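Local coordinates for protein pyrophosphate phosphohydrolase (Thermus thermophilus, PDB 2PRD) that probably hydrolyses inorganic pyrophosphate to two phosphate ions as a magnesium-dependent homohexameric enzyme, at residues I20-R24 / S75-P81; S26-Y30 / L41-L45. Residue numbers count along the deposited sequence, not the author numbering.

Interaction 1. Residues I20-R24 / S75-P81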
# COMPACT_ATOMS: atom_id res chain seq x y z
N ILE A 20 -0.34 20.84 3.09
CA ILE A 20 -0.33 19.56 3.78
C ILE A 20 1.13 19.24 4.10
O ILE A 20 1.99 19.45 3.27
CB ILE A 20 -0.88 18.38 2.94
CG1 ILE A 20 -2.37 18.56 2.66
CG2 ILE A 20 -0.64 17.09 3.71
CD1 ILE A 20 -3.11 19.24 3.81
N GLU A 21 1.32 18.85 5.37
CA GLU A 21 2.65 18.47 5.84
C GLU A 21 2.68 16.96 6.08
O GLU A 21 3.63 16.32 5.61
CB GLU A 21 3.07 19.19 7.10
CG GLU A 21 3.45 20.65 6.69
CD GLU A 21 3.61 21.46 7.96
OE1 GLU A 21 2.82 21.21 8.90
OE2 GLU A 21 4.54 22.27 7.97
N VAL A 22 1.64 16.50 6.78
CA VAL A 22 1.61 15.03 7.06
C VAL A 22 0.40 14.36 6.53
O VAL A 22 -0.71 14.73 6.94
CB VAL A 22 1.61 14.88 8.62
CG1 VAL A 22 1.85 13.41 9.06
CG2 VAL A 22 2.63 15.72 9.35
N PRO A 23 0.55 13.39 5.60
CA PRO A 23 -0.61 12.64 5.13
C PRO A 23 -1.28 11.82 6.26
O PRO A 23 -0.72 11.33 7.27
CB PRO A 23 0.02 11.66 4.13
CG PRO A 23 1.29 12.30 3.71
CD PRO A 23 1.81 12.95 4.99
N ARG A 24 -2.61 11.64 6.08
CA ARG A 24 -3.36 10.82 7.02
C ARG A 24 -2.79 9.41 6.95
O ARG A 24 -2.48 8.94 5.84
CB ARG A 24 -4.84 10.80 6.59
CG ARG A 24 -5.54 9.62 7.31
CD ARG A 24 -7.01 9.86 7.46
NE ARG A 24 -7.66 9.91 6.19
CZ ARG A 24 -7.82 8.86 5.38
NH1 ARG A 24 -7.40 7.66 5.70
NH2 ARG A 24 -8.45 9.08 4.24
N SER A 75 -10.14 13.49 4.94
CA SER A 75 -10.08 13.29 3.49
C SER A 75 -10.52 11.86 3.17
O SER A 75 -10.46 11.09 4.12
CB SER A 75 -8.62 13.39 3.00
OG SER A 75 -7.80 12.71 3.95
N THR A 76 -10.90 11.64 1.93
CA THR A 76 -11.25 10.30 1.46
C THR A 76 -9.96 9.51 1.23
O THR A 76 -9.89 8.34 1.64
CB THR A 76 -12.04 10.28 0.13
OG1 THR A 76 -13.29 10.94 0.45
CG2 THR A 76 -12.43 8.86 -0.26
N TYR A 77 -8.98 10.14 0.65
CA TYR A 77 -7.66 9.53 0.36
C TYR A 77 -6.58 10.45 0.92
O TYR A 77 -6.71 11.68 0.76
CB TYR A 77 -7.46 9.37 -1.15
CG TYR A 77 -8.56 8.76 -1.96
CD1 TYR A 77 -8.98 7.45 -1.70
CD2 TYR A 77 -9.16 9.43 -3.04
CE1 TYR A 77 -9.97 6.83 -2.44
CE2 TYR A 77 -10.17 8.82 -3.74
CZ TYR A 77 -10.55 7.53 -3.47
OH TYR A 77 -11.54 6.92 -4.22
N PRO A 78 -5.58 9.87 1.57
CA PRO A 78 -4.50 10.68 2.18
C PRO A 78 -3.85 11.53 1.11
O PRO A 78 -3.74 11.10 -0.06
CB PRO A 78 -3.55 9.64 2.77
CG PRO A 78 -4.42 8.40 2.95
CD PRO A 78 -5.39 8.42 1.75
N LEU A 79 -3.42 12.71 1.50
CA LEU A 79 -2.77 13.65 0.57
C LEU A 79 -1.29 13.49 0.65
O LEU A 79 -0.82 12.47 1.22
CB LEU A 79 -3.33 15.05 0.92
CG LEU A 79 -4.87 15.10 0.87
CD1 LEU A 79 -5.43 16.27 1.66
CD2 LEU A 79 -5.32 15.23 -0.60
N LEU A 80 -0.53 14.38 0.04
CA LEU A 80 0.96 14.24 0.08
C LEU A 80 1.56 15.51 0.63
O LEU A 80 0.91 16.56 0.53
CB LEU A 80 1.40 14.12 -1.39
CG LEU A 80 1.36 12.75 -2.05
CD1 LEU A 80 1.55 12.84 -3.55
CD2 LEU A 80 2.46 11.87 -1.46
N PRO A 81 2.75 15.42 1.23
CA PRO A 81 3.39 16.61 1.77
C PRO A 81 3.64 17.63 0.70
O PRO A 81 4.14 17.27 -0.41
CB PRO A 81 4.71 16.11 2.38
CG PRO A 81 4.50 14.63 2.54
CD PRO A 81 3.55 14.20 1.41

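Interaction 2. Residues S26-Y30 / L41-L45. With SO4 (sulfate ion), chain B.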
# COMPACT_ATOMS: atom_id res chain seq x y z
N SER A 26 0.03 8.46 8.16
CA SER A 26 1.49 8.51 8.25
C SER A 26 2.02 8.70 9.64
O SER A 26 1.43 9.39 10.51
CB SER A 26 1.94 9.65 7.29
OG SER A 26 3.36 9.74 7.42
N GLY A 27 3.15 8.07 9.89
CA GLY A 27 3.89 8.11 11.15
C GLY A 27 5.16 8.94 10.98
O GLY A 27 5.94 9.12 11.92
N ASN A 28 5.36 9.46 9.78
CA ASN A 28 6.50 10.32 9.40
C ASN A 28 6.05 11.76 9.57
O ASN A 28 5.24 12.31 8.81
CB ASN A 28 7.05 10.03 8.02
CG ASN A 28 8.03 8.90 7.92
OD1 ASN A 28 8.71 8.46 8.84
ND2 ASN A 28 8.23 8.44 6.68
N LYS A 29 6.53 12.40 10.66
CA LYS A 29 6.11 13.77 10.93
C LYS A 29 6.95 14.78 10.16
O LYS A 29 7.96 15.18 10.70
CB LYS A 29 6.23 14.02 12.44
CG LYS A 29 5.24 14.95 13.06
CD LYS A 29 5.46 16.41 12.71
CE LYS A 29 4.54 17.32 13.54
NZ LYS A 29 4.48 18.69 12.93
N TYR A 30 6.51 15.17 9.00
CA TYR A 30 7.16 16.13 8.14
C TYR A 30 6.71 17.55 8.48
O TYR A 30 5.63 17.74 9.02
CB TYR A 30 6.74 15.95 6.66
CG TYR A 30 7.15 14.65 6.05
CD1 TYR A 30 8.52 14.38 5.91
CD2 TYR A 30 6.23 13.72 5.60
CE1 TYR A 30 8.93 13.19 5.32
CE2 TYR A 30 6.64 12.49 5.09
CZ TYR A 30 7.99 12.26 4.95
OH TYR A 30 8.43 11.09 4.35
N LEU A 41 12.06 16.23 7.57
CA LEU A 41 11.42 15.27 8.52
C LEU A 41 11.76 15.78 9.91
O LEU A 41 12.93 15.89 10.24
CB LEU A 41 11.97 13.87 8.35
CG LEU A 41 11.40 12.92 9.42
CD1 LEU A 41 10.16 12.28 8.75
CD2 LEU A 41 12.44 11.93 9.84
N ASP A 42 10.70 16.12 10.62
CA ASP A 42 10.90 16.63 11.98
C ASP A 42 11.19 15.43 12.86
O ASP A 42 12.13 15.40 13.67
CB ASP A 42 9.64 17.40 12.35
CG ASP A 42 9.86 17.89 13.77
OD1 ASP A 42 10.73 18.78 13.95
OD2 ASP A 42 9.20 17.31 14.65
N ARG A 43 10.41 14.35 12.66
CA ARG A 43 10.69 13.14 13.45
C ARG A 43 9.69 12.07 13.05
O ARG A 43 8.72 12.44 12.40
CB ARG A 43 10.46 13.40 14.94
CG ARG A 43 9.00 13.46 15.37
CD ARG A 43 8.84 13.98 16.78
NE ARG A 43 7.47 14.06 17.26
CZ ARG A 43 6.60 15.04 17.10
NH1 ARG A 43 6.89 16.16 16.42
NH2 ARG A 43 5.39 15.00 17.63
N VAL A 44 9.98 10.88 13.47
CA VAL A 44 9.12 9.70 13.30
C VAL A 44 8.43 9.50 14.65
O VAL A 44 9.12 9.49 15.66
CB VAL A 44 9.92 8.47 12.89
CG1 VAL A 44 9.08 7.23 12.61
CG2 VAL A 44 10.74 8.77 11.64
N LEU A 45 7.11 9.44 14.66
CA LEU A 45 6.37 9.26 15.93
C LEU A 45 6.90 7.98 16.60
O LEU A 45 7.02 6.98 15.91
CB LEU A 45 4.88 9.15 15.63
CG LEU A 45 4.12 10.25 14.94
CD1 LEU A 45 2.65 9.82 14.79
CD2 LEU A 45 4.19 11.58 15.72
S SO4 B . 3.96 18.77 16.91
O1 SO4 B . 4.10 19.51 18.21
O2 SO4 B . 3.42 17.40 17.21
O3 SO4 B . 3.22 19.43 15.80
O4 SO4 B . 5.39 18.61 16.41

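Interaction 1. Residues I20-R24 / S75-P81
Arg24 lays its side chain along the start of 75-81, with Pro78 CG over one face of its guanidinium and backbone carbonyls at the edge. NH2 donates to Ser75 O at 2.8 Å and weakly to Thr76 O, so one terminal nitrogen reaches two successive carbonyls, the second only weakly. Further along, the chains run antiparallel and prolines do much of the packing: Pro23 CG meets Pro81 CD at 3.7 Å, while Pro23 CB sits 3.1 Å from Leu79 O. Ile20 points across to Leu79, CG1 to CD1 at 4.0 Å, and its carbonyl O receives a CA-H...O contact from Pro81 CA at 3.5 Å. Asp54 stitches both segments together, accepting from Arg24 N, Leu79 N and Ser75 OG. Just where strand 15-22 ends, Glu21 and Val22 both face Tyr55, a classic beta bulge; the contact joins the end of strand 15-22 to the connection between strands 70-74 and 84-97 in the beta barrel of the soluble inorganic pyrophosphatases.

Interaction 2. Residues S26-Y30 / L41-L45
Lys29 and Arg43 are a hydrogen-bonded antiparallel pair, and their side chains rise from the same face of the hairpin to a sulfate. Arg43 leaves the backbone in p, runs extended through chi2 and chi3, then turns at chi4 (-85°) to present its guanidinium: NH1 donates to sulfate O4 at 2.9 Å and NH2 to O2 at 3.1 Å. Lys29 bends early, with chi2 in m, then straightens; its CG covers one face of the guanidinium, and NZ makes a weak hydrogen bond to sulfate O3 at 3.2 Å. Asp42, in t, swings OD2 to within 3.1 Å of Arg43 NH1 as a salt bridge. Asp42 N and Arg43 N both donate to Lys29 O, at 2.9 and 3.2 Å, a classic beta bulge that probably helps bring the two side chains together. On the opposite face, Leu41 CD1 touches Tyr30 CE1 at 3.8 Å and Asn28 CB at 3.9 Å. Ser26, in t, accepts from Asn28 N through OG, an ST turn leading into the strand. Tyr139, just after helix 126-138, and Lys140 also bind the sulfate, while the Asn28, Tyr30, Leu41 and Val44 face of hairpin 28-33/38-44 packs against a neighbouring subunit, Leu41 meeting Val109 on its strand 101-109.

In the fold
The centres of interactions 1 and 2 lie about 13 Å apart, yet their segments touch: Tyr30 CB is 3.3 Å from Glu21 O, Tyr30 CD2 is 3.6 Å from Pro81 CG, and Val22 CG1 packs on Asn28 O at 3.6 Å. Hairpin 28-33/38-44, which follows strand 15-22 in the chain, thus packs directly on the end of that strand and on Pro81. Lys29 and Arg43, predicted substrate ligands, hold the sulfate, which probably mimics a phosphate. Tyr55, another, has its side chain about 4 Å from those of both Glu21 and Lys29. In the hexamer the same regions meet again, Asn28 and Tyr30 packing on Pro78 and Leu79 of a neighbouring subunit.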